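Local coordinates for protein glutathione uptake transporter (Shewanella oneidensis, PDB 4UVM) that probably carries peptides across the membrane as a proton-coupled transporter of the POT family within the major facilitator superfamily, at residues A[11-16]-A[135-140]; A[34-39]-A[58-63]; A[243-248]-A[266-271]. One frame throughout, in Å; residues are numbered along the deposited sequence.

Contact 1 (A[11-16]-A[135-140]); sequences PRQIPY and GDQFDQ. With 78N ((2R)-2,3-dihydroxypropyl(7Z)-pentadec-7-enoate), chain F.
Pro-11 and Gln-137 bring the two backbones closest, their CA atoms 7.1 Å apart, where the type I turn from Pro-11 to Ile-14 faces the irregular chain linking helix 127-135 to helix 143-175. The Phe-138 ring makes the closest apolar contacts, with Gln-137 packing beside it. Its CG lies anti to the carbonyl carbon (chi1 -61°), and the far end of the ring crosses the Pro-11 and Ile-14 side chains at about a right angle. Its CE1 is 3.5 Å from Pro-11 CG, while its CZ meets Ile-14 CD1 at 3.6 Å. Both approaches are oblique to the ring. Ile-14 CD1 also lies near the CB of Gln-137, and its other branch, CG2, comes 3.9 Å from O20 of the bound lipid 78N.

The glutamines meet without bonding: Gln-13 CG sits 3.6 Å from Gln-137 OE1, and the two amide planes are 47° apart. Gln-137 OE1 accepts from Ile-203 N, and its NE2 bonds to Phe-133 O. Phe-138 also touches Lys-143, Ala-146 and Ala-149 of helix 143-175.

This is plain structural packing of the start of helix 14-32 on that linker, with lipid beside it. No hydrogen bond crosses; van der Waals contacts hold it, both of apolar groups on the ring and of Gln-13 alongside Gln-137, whose polar atoms are satisfied elsewhere.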
loop_
_atom_site.group_PDB
_atom_site.type_symbol
_atom_site.label_atom_id
_atom_site.label_comp_id
_atom_site.label_asym_id
_atom_site.label_seq_id
_atom_site.Cartn_x
_atom_site.Cartn_y
_atom_site.Cartn_z
ATOM N N PRO A 11 3.354 10.444 28.853
ATOM C CA PRO A 11 3.161 11.801 28.335
ATOM C C PRO A 11 1.680 12.091 28.124
ATOM O O PRO A 11 0.993 11.306 27.473
ATOM C CB PRO A 11 3.930 11.794 27.005
ATOM C CG PRO A 11 4.318 10.386 26.761
ATOM C CD PRO A 11 4.309 9.669 28.049
ATOM N N ARG A 12 1.200 13.199 28.680
ATOM C CA ARG A 12 -0.230 13.510 28.703
ATOM C C ARG A 12 -0.819 13.798 27.323
ATOM O O ARG A 12 -2.038 13.878 27.166
ATOM C CB ARG A 12 -0.491 14.703 29.626
ATOM C CG ARG A 12 -0.276 14.410 31.103
ATOM C CD ARG A 12 -1.506 13.773 31.735
ATOM N NE ARG A 12 -1.249 13.322 33.101
ATOM C CZ ARG A 12 -2.197 13.041 33.990
ATOM N NH1 ARG A 12 -3.476 13.173 33.663
ATOM N NH2 ARG A 12 -1.865 12.636 35.210
ATOM N N GLN A 13 0.045 13.956 26.327
ATOM C CA GLN A 13 -0.409 14.250 24.973
ATOM C C GLN A 13 -0.830 12.998 24.209
ATOM O O GLN A 13 -1.664 13.071 23.304
ATOM C CB GLN A 13 0.684 14.980 24.195
ATOM C CG GLN A 13 2.078 14.425 24.421
ATOM C CD GLN A 13 2.860 15.243 25.426
ATOM O OE1 GLN A 13 3.662 14.713 26.187
ATOM N NE2 GLN A 13 2.629 16.548 25.427
ATOM N N ILE A 14 -0.252 11.856 24.574
ATOM C CA ILE A 14 -0.502 10.594 23.875
ATOM C C ILE A 14 -1.989 10.218 23.742
ATOM O O ILE A 14 -2.408 9.801 22.662
ATOM C CB ILE A 14 0.256 9.429 24.556
ATOM C CG1 ILE A 14 1.765 9.650 24.446
ATOM C CG2 ILE A 14 -0.140 8.088 23.955
ATOM C CD1 ILE A 14 2.259 9.827 23.019
ATOM N N PRO A 15 -2.796 10.369 24.814
ATOM C CA PRO A 15 -4.214 10.019 24.648
ATOM C C PRO A 15 -4.932 10.796 23.546
ATOM O O PRO A 15 -5.858 10.263 22.949
ATOM C CB PRO A 15 -4.816 10.355 26.014
ATOM C CG PRO A 15 -3.701 10.185 26.956
ATOM C CD PRO A 15 -2.486 10.674 26.223
ATOM N N TYR A 16 -4.512 12.027 23.282
ATOM C CA TYR A 16 -5.134 12.832 22.236
ATOM C C TYR A 16 -4.728 12.374 20.836
ATOM O O TYR A 16 -5.413 12.675 19.860
ATOM C CB TYR A 16 -4.784 14.312 22.419
ATOM C CG TYR A 16 -5.330 14.911 23.688
ATOM C CD1 TYR A 16 -4.617 14.833 24.877
ATOM C CD2 TYR A 16 -6.562 15.550 23.702
ATOM C CE1 TYR A 16 -5.112 15.374 26.043
ATOM C CE2 TYR A 16 -7.065 16.095 24.868
ATOM C CZ TYR A 16 -6.334 16.004 26.035
ATOM O OH TYR A 16 -6.825 16.542 27.201
ATOM N N GLY A 135 5.857 9.398 17.988
ATOM C CA GLY A 135 7.134 8.864 18.416
ATOM C C GLY A 135 8.018 9.869 19.125
ATOM O O GLY A 135 8.649 9.537 20.131
ATOM N N ASP A 136 8.070 11.098 18.616
ATOM C CA ASP A 136 8.953 12.100 19.205
ATOM C C ASP A 136 8.269 12.873 20.335
ATOM O O ASP A 136 8.568 14.041 20.578
ATOM C CB ASP A 136 9.490 13.059 18.129
ATOM C CG ASP A 136 8.397 13.762 17.350
ATOM O OD1 ASP A 136 7.327 14.051 17.923
ATOM O OD2 ASP A 136 8.622 14.048 16.155
ATOM N N GLN A 137 7.349 12.207 21.023
ATOM C CA GLN A 137 6.751 12.755 22.233
ATOM C C GLN A 137 7.379 12.079 23.444
ATOM O O GLN A 137 7.062 12.402 24.589
ATOM C CB GLN A 137 5.233 12.556 22.239
ATOM C CG GLN A 137 4.522 13.145 21.032
ATOM C CD GLN A 137 4.591 14.657 20.990
ATOM O OE1 GLN A 137 4.569 15.320 22.029
ATOM N NE2 GLN A 137 4.672 15.213 19.785
ATOM N N PHE A 138 8.269 11.130 23.173
ATOM C CA PHE A 138 8.951 10.386 24.223
ATOM C C PHE A 138 10.424 10.767 24.280
ATOM O O PHE A 138 11.089 10.853 23.244
ATOM C CB PHE A 138 8.813 8.877 23.997
ATOM C CG PHE A 138 7.393 8.386 24.000
ATOM C CD1 PHE A 138 6.792 7.975 25.177
ATOM C CD2 PHE A 138 6.662 8.328 22.825
ATOM C CE1 PHE A 138 5.486 7.521 25.185
ATOM C CE2 PHE A 138 5.356 7.876 22.827
ATOM C CZ PHE A 138 4.768 7.472 24.009
ATOM N N ASP A 139 10.931 11.005 25.485
ATOM C CA ASP A 139 12.360 11.226 25.665
ATOM C C ASP A 139 13.015 9.935 26.140
ATOM O O ASP A 139 12.385 8.876 26.122
ATOM C CB ASP A 139 12.618 12.376 26.644
ATOM C CG ASP A 139 11.938 12.171 27.989
ATOM O OD1 ASP A 139 11.101 11.253 28.108
ATOM O OD2 ASP A 139 12.234 12.941 28.928
ATOM N N GLN A 140 14.273 10.023 26.564
ATOM C CA GLN A 140 15.016 8.840 26.992
ATOM C C GLN A 140 14.392 8.194 28.225
ATOM O O GLN A 140 14.469 6.977 28.407
ATOM C CB GLN A 140 16.479 9.192 27.271
ATOM C CG GLN A 140 17.359 9.245 26.025
ATOM C CD GLN A 140 16.999 10.389 25.088
ATOM O OE1 GLN A 140 16.588 11.464 25.530
ATOM N NE2 GLN A 140 17.149 10.158 23.787
HETATM O O22 78N F . -3.426 6.536 30.156
HETATM C C19 78N F . -2.416 6.135 29.305
HETATM C C18 78N F . -2.495 6.569 27.881
HETATM O O20 78N F . -1.214 6.709 27.400
HETATM C C17 78N F . -3.223 5.568 27.036
HETATM O O16 78N F . -4.097 6.043 26.069
HETATM C C8 78N F . -5.442 6.181 26.356
HETATM O O15 78N F . -5.873 5.835 27.451
HETATM C C7 78N F . -6.376 6.762 25.321
HETATM C C6 78N F . -7.567 5.952 24.887
HETATM C C5 78N F . -8.559 6.604 23.957
HETATM C C4 78N F . -9.311 5.717 23.004
HETATM C C3 78N F . -10.254 6.368 22.027
HETATM C C2 78N F . -11.258 7.350 22.584
HETATM C C1 78N F . -12.324 7.786 21.816
HETATM C C9 78N F . -12.502 7.280 20.404
HETATM C C10 78N F . -13.760 7.675 19.686
HETATM C C11 78N F . -14.959 8.002 20.521
HETATM C C12 78N F . -15.714 9.243 20.176
HETATM C C13 78N F . -16.671 9.173 19.038
HETATM C C15 78N F . -18.779 10.086 17.912
HETATM C C14 78N F . -17.761 10.199 18.998
#

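Contact 2 (A[34-39]-A[58-63]); sequences ILTPFL and DVFHSF. With 78M ((2S)-2,3-dihydroxypropyl(7Z)-pentadec-7-enoate), chain B.
Leu-35 and Phe-60 cross obliquely where helix 35-43 begins to pack, roughly antiparallel, on helix 49-67; the short axes run at 148° and approach to 10.2 Å. With CG of Leu-35 anti to the backbone N (chi1 -173°), its CD2 methyl lies 3.7 Å from Phe-60 CD1 and 4.0 Å from Phe-63 CD2, oblique to each ring. Thr-36 comes at Phe-60 differently, at about a right angle, with OG1 3.8 Å from CD1 of that ring. One turn on from Leu-35, Leu-39 CD1 meets Val-59 CG1 at 3.8 Å, again obliquely.

Helix 49-67 also meets the lipid 78M: Asp-58 OD2 lies 3.0 Å from its O19, and Val-59, which gives CG1 to Leu-39, has CG2 3.8 Å from the ester oxygen O2. Ser-62 OG donates to Asp-58 O, reaching it above the carbonyl plane on the face opposite Ser-62 N.

The pair is consistent with the first two transmembrane helices of the N-terminal bundle of the major facilitator fold. Its chemistry is largely apolar, methyls against rings and methyls; the polar atom at a ring, Thr-36 OG1, is satisfied by a hydrogen bond with Ala-319 O.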
loop_
_atom_site.group_PDB
_atom_site.type_symbol
_atom_site.label_atom_id
_atom_site.label_comp_id
_atom_site.label_asym_id
_atom_site.label_seq_id
_atom_site.Cartn_x
_atom_site.Cartn_y
_atom_site.Cartn_z
ATOM N N ILE A 34 -16.771 -0.179 1.772
ATOM C CA ILE A 34 -18.051 -0.150 1.067
ATOM C C ILE A 34 -17.924 0.648 -0.222
ATOM O O ILE A 34 -18.921 1.017 -0.840
ATOM C CB ILE A 34 -19.182 0.465 1.914
ATOM C CG1 ILE A 34 -18.907 1.941 2.183
ATOM C CG2 ILE A 34 -19.375 -0.311 3.212
ATOM C CD1 ILE A 34 -20.033 2.646 2.886
ATOM N N LEU A 35 -16.690 0.920 -0.624
ATOM C CA LEU A 35 -16.457 1.715 -1.818
ATOM C C LEU A 35 -16.800 0.912 -3.069
ATOM O O LEU A 35 -17.500 1.401 -3.956
ATOM C CB LEU A 35 -15.005 2.198 -1.864
ATOM C CG LEU A 35 -14.648 3.185 -2.973
ATOM C CD1 LEU A 35 -15.548 4.408 -2.911
ATOM C CD2 LEU A 35 -13.188 3.589 -2.872
ATOM N N THR A 36 -16.316 -0.326 -3.130
ATOM C CA THR A 36 -16.585 -1.202 -4.270
ATOM C C THR A 36 -18.059 -1.618 -4.396
ATOM O O THR A 36 -18.590 -1.626 -5.509
ATOM C CB THR A 36 -15.709 -2.477 -4.221
ATOM O OG1 THR A 36 -14.339 -2.111 -4.018
ATOM C CG2 THR A 36 -15.841 -3.269 -5.517
ATOM N N PRO A 37 -18.725 -1.971 -3.275
ATOM C CA PRO A 37 -20.170 -2.213 -3.394
ATOM C C PRO A 37 -20.966 -1.006 -3.876
ATOM O O PRO A 37 -21.833 -1.166 -4.731
ATOM C CB PRO A 37 -20.580 -2.571 -1.967
ATOM C CG PRO A 37 -19.362 -3.174 -1.390
ATOM C CD PRO A 37 -18.232 -2.368 -1.941
ATOM N N PHE A 38 -20.685 0.173 -3.331
ATOM C CA PHE A 38 -21.379 1.395 -3.730
ATOM C C PHE A 38 -21.233 1.707 -5.218
ATOM O O PHE A 38 -22.174 2.182 -5.853
ATOM C CB PHE A 38 -20.866 2.576 -2.912
ATOM C CG PHE A 38 -21.269 3.915 -3.459
ATOM C CD1 PHE A 38 -22.563 4.379 -3.303
ATOM C CD2 PHE A 38 -20.348 4.719 -4.115
ATOM C CE1 PHE A 38 -22.932 5.611 -3.801
ATOM C CE2 PHE A 38 -20.717 5.954 -4.612
ATOM C CZ PHE A 38 -22.009 6.400 -4.452
ATOM N N LEU A 39 -20.049 1.456 -5.769
ATOM C CA LEU A 39 -19.806 1.719 -7.184
ATOM C C LEU A 39 -20.640 0.795 -8.066
ATOM O O LEU A 39 -21.125 1.197 -9.120
ATOM C CB LEU A 39 -18.321 1.563 -7.521
ATOM C CG LEU A 39 -17.367 2.603 -6.931
ATOM C CD1 LEU A 39 -15.918 2.259 -7.254
ATOM C CD2 LEU A 39 -17.714 3.995 -7.430
ATOM N N ASP A 58 -10.995 0.095 -11.394
ATOM C CA ASP A 58 -10.140 1.206 -11.784
ATOM C C ASP A 58 -10.270 2.350 -10.788
ATOM O O ASP A 58 -9.271 2.900 -10.329
ATOM C CB ASP A 58 -10.486 1.687 -13.192
ATOM C CG ASP A 58 -10.362 0.588 -14.231
ATOM O OD1 ASP A 58 -9.665 -0.416 -13.963
ATOM O OD2 ASP A 58 -10.965 0.730 -15.317
ATOM N N VAL A 59 -11.510 2.688 -10.450
ATOM C CA VAL A 59 -11.791 3.764 -9.511
ATOM C C VAL A 59 -11.194 3.478 -8.135
ATOM O O VAL A 59 -10.555 4.341 -7.533
ATOM C CB VAL A 59 -13.309 3.996 -9.379
ATOM C CG1 VAL A 59 -13.607 5.026 -8.300
ATOM C CG2 VAL A 59 -13.882 4.436 -10.706
ATOM N N PHE A 60 -11.394 2.257 -7.652
ATOM C CA PHE A 60 -10.890 1.859 -6.346
ATOM C C PHE A 60 -9.368 1.901 -6.278
ATOM O O PHE A 60 -8.799 2.484 -5.360
ATOM C CB PHE A 60 -11.381 0.454 -5.993
ATOM C CG PHE A 60 -10.895 -0.042 -4.660
ATOM C CD1 PHE A 60 -11.522 0.352 -3.489
ATOM C CD2 PHE A 60 -9.819 -0.909 -4.579
ATOM C CE1 PHE A 60 -11.081 -0.103 -2.264
ATOM C CE2 PHE A 60 -9.374 -1.367 -3.354
ATOM C CZ PHE A 60 -10.008 -0.961 -2.196
ATOM N N HIS A 61 -8.713 1.277 -7.252
ATOM C CA HIS A 61 -7.262 1.126 -7.208
ATOM C C HIS A 61 -6.521 2.395 -7.621
ATOM O O HIS A 61 -5.369 2.588 -7.240
ATOM C CB HIS A 61 -6.823 -0.053 -8.081
ATOM C CG HIS A 61 -7.250 -1.385 -7.549
ATOM N ND1 HIS A 61 -6.605 -2.012 -6.504
ATOM C CD2 HIS A 61 -8.260 -2.210 -7.916
ATOM C CE1 HIS A 61 -7.198 -3.164 -6.252
ATOM N NE2 HIS A 61 -8.204 -3.309 -7.094
ATOM N N SER A 62 -7.170 3.257 -8.400
ATOM C CA SER A 62 -6.610 4.577 -8.674
ATOM C C SER A 62 -6.675 5.405 -7.405
ATOM O O SER A 62 -5.862 6.303 -7.185
ATOM C CB SER A 62 -7.358 5.283 -9.802
ATOM O OG SER A 62 -7.157 4.618 -11.033
ATOM N N PHE A 63 -7.662 5.096 -6.575
ATOM C CA PHE A 63 -7.813 5.766 -5.299
ATOM C C PHE A 63 -6.725 5.325 -4.333
ATOM O O PHE A 63 -6.108 6.151 -3.660
ATOM C CB PHE A 63 -9.189 5.487 -4.704
ATOM C CG PHE A 63 -9.301 5.870 -3.266
ATOM C CD1 PHE A 63 -9.292 7.203 -2.894
ATOM C CD2 PHE A 63 -9.405 4.903 -2.284
ATOM C CE1 PHE A 63 -9.385 7.564 -1.573
ATOM C CE2 PHE A 63 -9.501 5.260 -0.957
ATOM C CZ PHE A 63 -9.491 6.592 -0.603
HETATM O O21 78M B . -13.352 6.590 -15.070
HETATM C C20 78M B . -12.913 5.281 -14.999
HETATM C C18 78M B . -11.453 5.032 -15.163
HETATM O O19 78M B . -11.249 3.713 -15.507
HETATM C C17 78M B . -10.721 5.329 -13.893
HETATM O O2 78M B . -11.339 6.179 -12.991
HETATM C C1 78M B . -10.566 6.984 -12.179
HETATM O O1 78M B . -9.360 7.076 -12.376
HETATM C C2 78M B . -11.195 7.753 -11.045
HETATM C C3 78M B . -10.478 7.723 -9.724
HETATM C C4 78M B . -10.480 8.986 -8.907
HETATM C C5 78M B . -9.766 8.970 -7.587
HETATM C C6 78M B . -8.317 9.372 -7.591
HETATM C C7 78M B . -7.700 9.766 -6.268
HETATM C C8 78M B . -6.337 9.977 -6.166
HETATM C C9 78M B . -5.438 9.820 -7.368
HETATM C C10 78M B . -4.053 10.389 -7.250
HETATM C C11 78M B . -3.132 10.199 -8.415
HETATM C C12 78M B . -1.670 10.025 -8.156
HETATM C C13 78M B . -0.832 9.715 -9.348
HETATM C C15 78M B . 1.605 8.977 -9.104
HETATM C C14 78M B . 0.620 10.079 -9.318
#

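Contact 3 (A[243-248]-A[266-271]); sequences VSAAYA and VLVMGF. With 78N ((2R)-2,3-dihydroxypropyl(7Z)-pentadec-7-enoate), chain D.
Ser-244 and Leu-267 begin the contact between two helices that run almost antiparallel, their short axes 167° apart in direction and 8.6 Å apart at closest approach. The CB of Ser-244 is 3.7 Å from Leu-267 CD1, and the same methyl also lies against the backbone of this residue, 3.6 Å from Ser-244 O. That carbonyl oxygen is the acceptor for Ala-248 N in its own helix, so the methyl packs beside a backbone bond already made. OG of Ser-244 lies anti to the carbonyl carbon (chi1 -63°); it bonds back to Ile-240 O one turn earlier and stands 4.1 Å from Phe-271 CE2, oblique to the ring.

At Ala-245 the backbones come nearest, with its CA 5.9 Å from the CA of Leu-267. Its small CB fits against Val-268, 3.7 Å from CG2. The other methyl of Val-268, CG1, is 4.0 Å from C9 of the lipid 78N, so one residue has the helix partner on one branch and lipid on the other. Ala-248, one turn on from Ser-244, adds a looser touch of its CB, 4.3 Å from Leu-267 CD1. Leu-267 thus places a single methyl against Ser-244, Ala-245 and Ala-248, with no hydrogen bond across.

Helices 233-250 and 257-278 are successive transmembrane helices forming a hairpin, consistent with the extra pair that bacterial POT transporters carry between the two six-helix bundles of the superfamily fold. Ala-245 on Ala-264 and Ala-248 on Cys-263 continue the same packing toward the hairpin turn. Elsewhere on helix 257-278, Val-266 packs on Val-452 and Leu-455, and Met-269 on Phe-445 and Leu-448, all of helix 439-463.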
loop_
_atom_site.group_PDB
_atom_site.type_symbol
_atom_site.label_atom_id
_atom_site.label_comp_id
_atom_site.label_asym_id
_atom_site.label_seq_id
_atom_site.Cartn_x
_atom_site.Cartn_y
_atom_site.Cartn_z
ATOM N N VAL A 243 12.414 9.699 -21.777
ATOM C CA VAL A 243 11.766 9.491 -23.067
ATOM C C VAL A 243 10.624 8.487 -22.928
ATOM O O VAL A 243 9.522 8.712 -23.434
ATOM C CB VAL A 243 12.769 8.998 -24.135
ATOM C CG1 VAL A 243 12.034 8.510 -25.375
ATOM C CG2 VAL A 243 13.747 10.103 -24.496
ATOM N N SER A 244 10.898 7.385 -22.232
ATOM C CA SER A 244 9.907 6.337 -22.006
ATOM C C SER A 244 8.686 6.857 -21.262
ATOM O O SER A 244 7.550 6.541 -21.618
ATOM C CB SER A 244 10.526 5.180 -21.225
ATOM O OG SER A 244 11.566 4.572 -21.965
ATOM N N ALA A 245 8.928 7.648 -20.222
ATOM C CA ALA A 245 7.850 8.251 -19.452
ATOM C C ALA A 245 6.963 9.087 -20.362
ATOM O O ALA A 245 5.739 9.073 -20.236
ATOM C CB ALA A 245 8.407 9.101 -18.324
ATOM N N ALA A 246 7.594 9.805 -21.286
ATOM C CA ALA A 246 6.869 10.642 -22.235
ATOM C C ALA A 246 6.005 9.789 -23.154
ATOM O O ALA A 246 4.915 10.198 -23.548
ATOM C CB ALA A 246 7.838 11.489 -23.046
ATOM N N TYR A 247 6.496 8.598 -23.485
ATOM C CA TYR A 247 5.745 7.665 -24.315
ATOM C C TYR A 247 4.557 7.093 -23.552
ATOM O O TYR A 247 3.568 6.670 -24.151
ATOM C CB TYR A 247 6.645 6.529 -24.805
ATOM C CG TYR A 247 5.935 5.526 -25.691
ATOM C CD1 TYR A 247 5.273 5.934 -26.842
ATOM C CD2 TYR A 247 5.944 4.170 -25.388
ATOM C CE1 TYR A 247 4.629 5.021 -27.659
ATOM C CE2 TYR A 247 5.304 3.249 -26.198
ATOM C CZ TYR A 247 4.647 3.680 -27.334
ATOM O OH TYR A 247 4.006 2.771 -28.150
ATOM N N ALA A 248 4.663 7.075 -22.226
ATOM C CA ALA A 248 3.571 6.609 -21.381
ATOM C C ALA A 248 2.588 7.741 -21.112
ATOM O O ALA A 248 1.374 7.533 -21.073
ATOM C CB ALA A 248 4.106 6.047 -20.074
ATOM N N VAL A 266 7.257 5.279 -12.541
ATOM C CA VAL A 266 7.975 4.016 -12.404
ATOM C C VAL A 266 9.156 3.936 -13.366
ATOM O O VAL A 266 10.272 3.602 -12.966
ATOM C CB VAL A 266 7.042 2.811 -12.639
ATOM C CG1 VAL A 266 7.853 1.538 -12.853
ATOM C CG2 VAL A 266 6.086 2.649 -11.470
ATOM N N LEU A 267 8.903 4.250 -14.632
ATOM C CA LEU A 267 9.949 4.227 -15.649
ATOM C C LEU A 267 11.082 5.185 -15.304
ATOM O O LEU A 267 12.255 4.846 -15.452
ATOM C CB LEU A 267 9.375 4.582 -17.021
ATOM C CG LEU A 267 8.415 3.570 -17.639
ATOM C CD1 LEU A 267 7.806 4.144 -18.904
ATOM C CD2 LEU A 267 9.131 2.261 -17.923
ATOM N N VAL A 268 10.725 6.380 -14.845
ATOM C CA VAL A 268 11.721 7.382 -14.488
ATOM C C VAL A 268 12.593 6.881 -13.347
ATOM O O VAL A 268 13.808 6.768 -13.498
ATOM C CB VAL A 268 11.073 8.724 -14.096
ATOM C CG1 VAL A 268 12.074 9.608 -13.372
ATOM C CG2 VAL A 268 10.543 9.433 -15.336
ATOM N N MET A 269 11.977 6.558 -12.214
ATOM C CA MET A 269 12.743 6.117 -11.054
ATOM C C MET A 269 13.402 4.763 -11.309
ATOM O O MET A 269 14.410 4.430 -10.691
ATOM C CB MET A 269 11.856 6.049 -9.807
ATOM C CG MET A 269 11.150 4.723 -9.611
ATOM S SD MET A 269 10.385 4.615 -7.985
ATOM C CE MET A 269 9.134 5.885 -8.137
ATOM N N GLY A 270 12.833 3.987 -12.224
ATOM C CA GLY A 270 13.380 2.686 -12.554
ATOM C C GLY A 270 14.658 2.791 -13.363
ATOM O O GLY A 270 15.637 2.108 -13.078
ATOM N N PHE A 271 14.648 3.655 -14.375
ATOM C CA PHE A 271 15.809 3.830 -15.245
ATOM C C PHE A 271 16.878 4.729 -14.627
ATOM O O PHE A 271 18.073 4.507 -14.833
ATOM C CB PHE A 271 15.385 4.391 -16.604
ATOM C CG PHE A 271 14.970 3.339 -17.593
ATOM C CD1 PHE A 271 15.876 2.381 -18.024
ATOM C CD2 PHE A 271 13.681 3.313 -18.103
ATOM C CE1 PHE A 271 15.501 1.411 -18.937
ATOM C CE2 PHE A 271 13.302 2.345 -19.018
ATOM C CZ PHE A 271 14.214 1.394 -19.435
HETATM O O22 78N D . 13.289 11.450 2.457
HETATM C C19 78N D . 12.877 10.645 1.412
HETATM C C18 78N D . 13.566 10.796 0.100
HETATM O O20 78N D . 14.918 10.629 0.280
HETATM C C17 78N D . 13.080 9.764 -0.865
HETATM O O16 78N D . 13.114 10.050 -2.224
HETATM C C8 78N D . 12.352 9.292 -3.094
HETATM O O15 78N D . 11.520 8.510 -2.646
HETATM C C7 78N D . 12.539 9.411 -4.588
HETATM C C6 78N D . 11.378 9.874 -5.427
HETATM C C5 78N D . 10.659 8.848 -6.269
HETATM C C4 78N D . 9.765 9.338 -7.379
HETATM C C3 78N D . 10.402 9.604 -8.718
HETATM C C2 78N D . 10.712 11.045 -9.068
HETATM C C1 78N D . 11.973 11.438 -9.500
HETATM C C9 78N D . 13.104 10.441 -9.643
HETATM C C10 78N D . 14.250 10.538 -8.674
HETATM C C11 78N D . 15.323 9.494 -8.749
HETATM C C12 78N D . 15.006 8.157 -8.164
HETATM C C13 78N D . 16.095 7.143 -8.082
HETATM C C15 78N D . 14.598 5.159 -7.500
HETATM C C14 78N D . 15.838 5.944 -7.217
#

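How the contacts relate
Contact 2 is nested inside the loop closed by contact 1. Helices 14-32 and 35-43 follow one another, yet the centres of these contacts are about 36 Å apart and their nearest atoms about 22 Å, so they are separate packing sites. Contact 3 comes later in series; its centre is about 27 Å from that of contact 2 and about 43 Å from that of contact 1. Contacts 2 and 3 join near neighbours in sequence, whereas contact 1 brings together segments 119 residues apart. Contacts 1 and 2 probably lie in the N-terminal bundle and contact 3 in the helical hairpin after it, so the three hold different parts of an all-helical transporter.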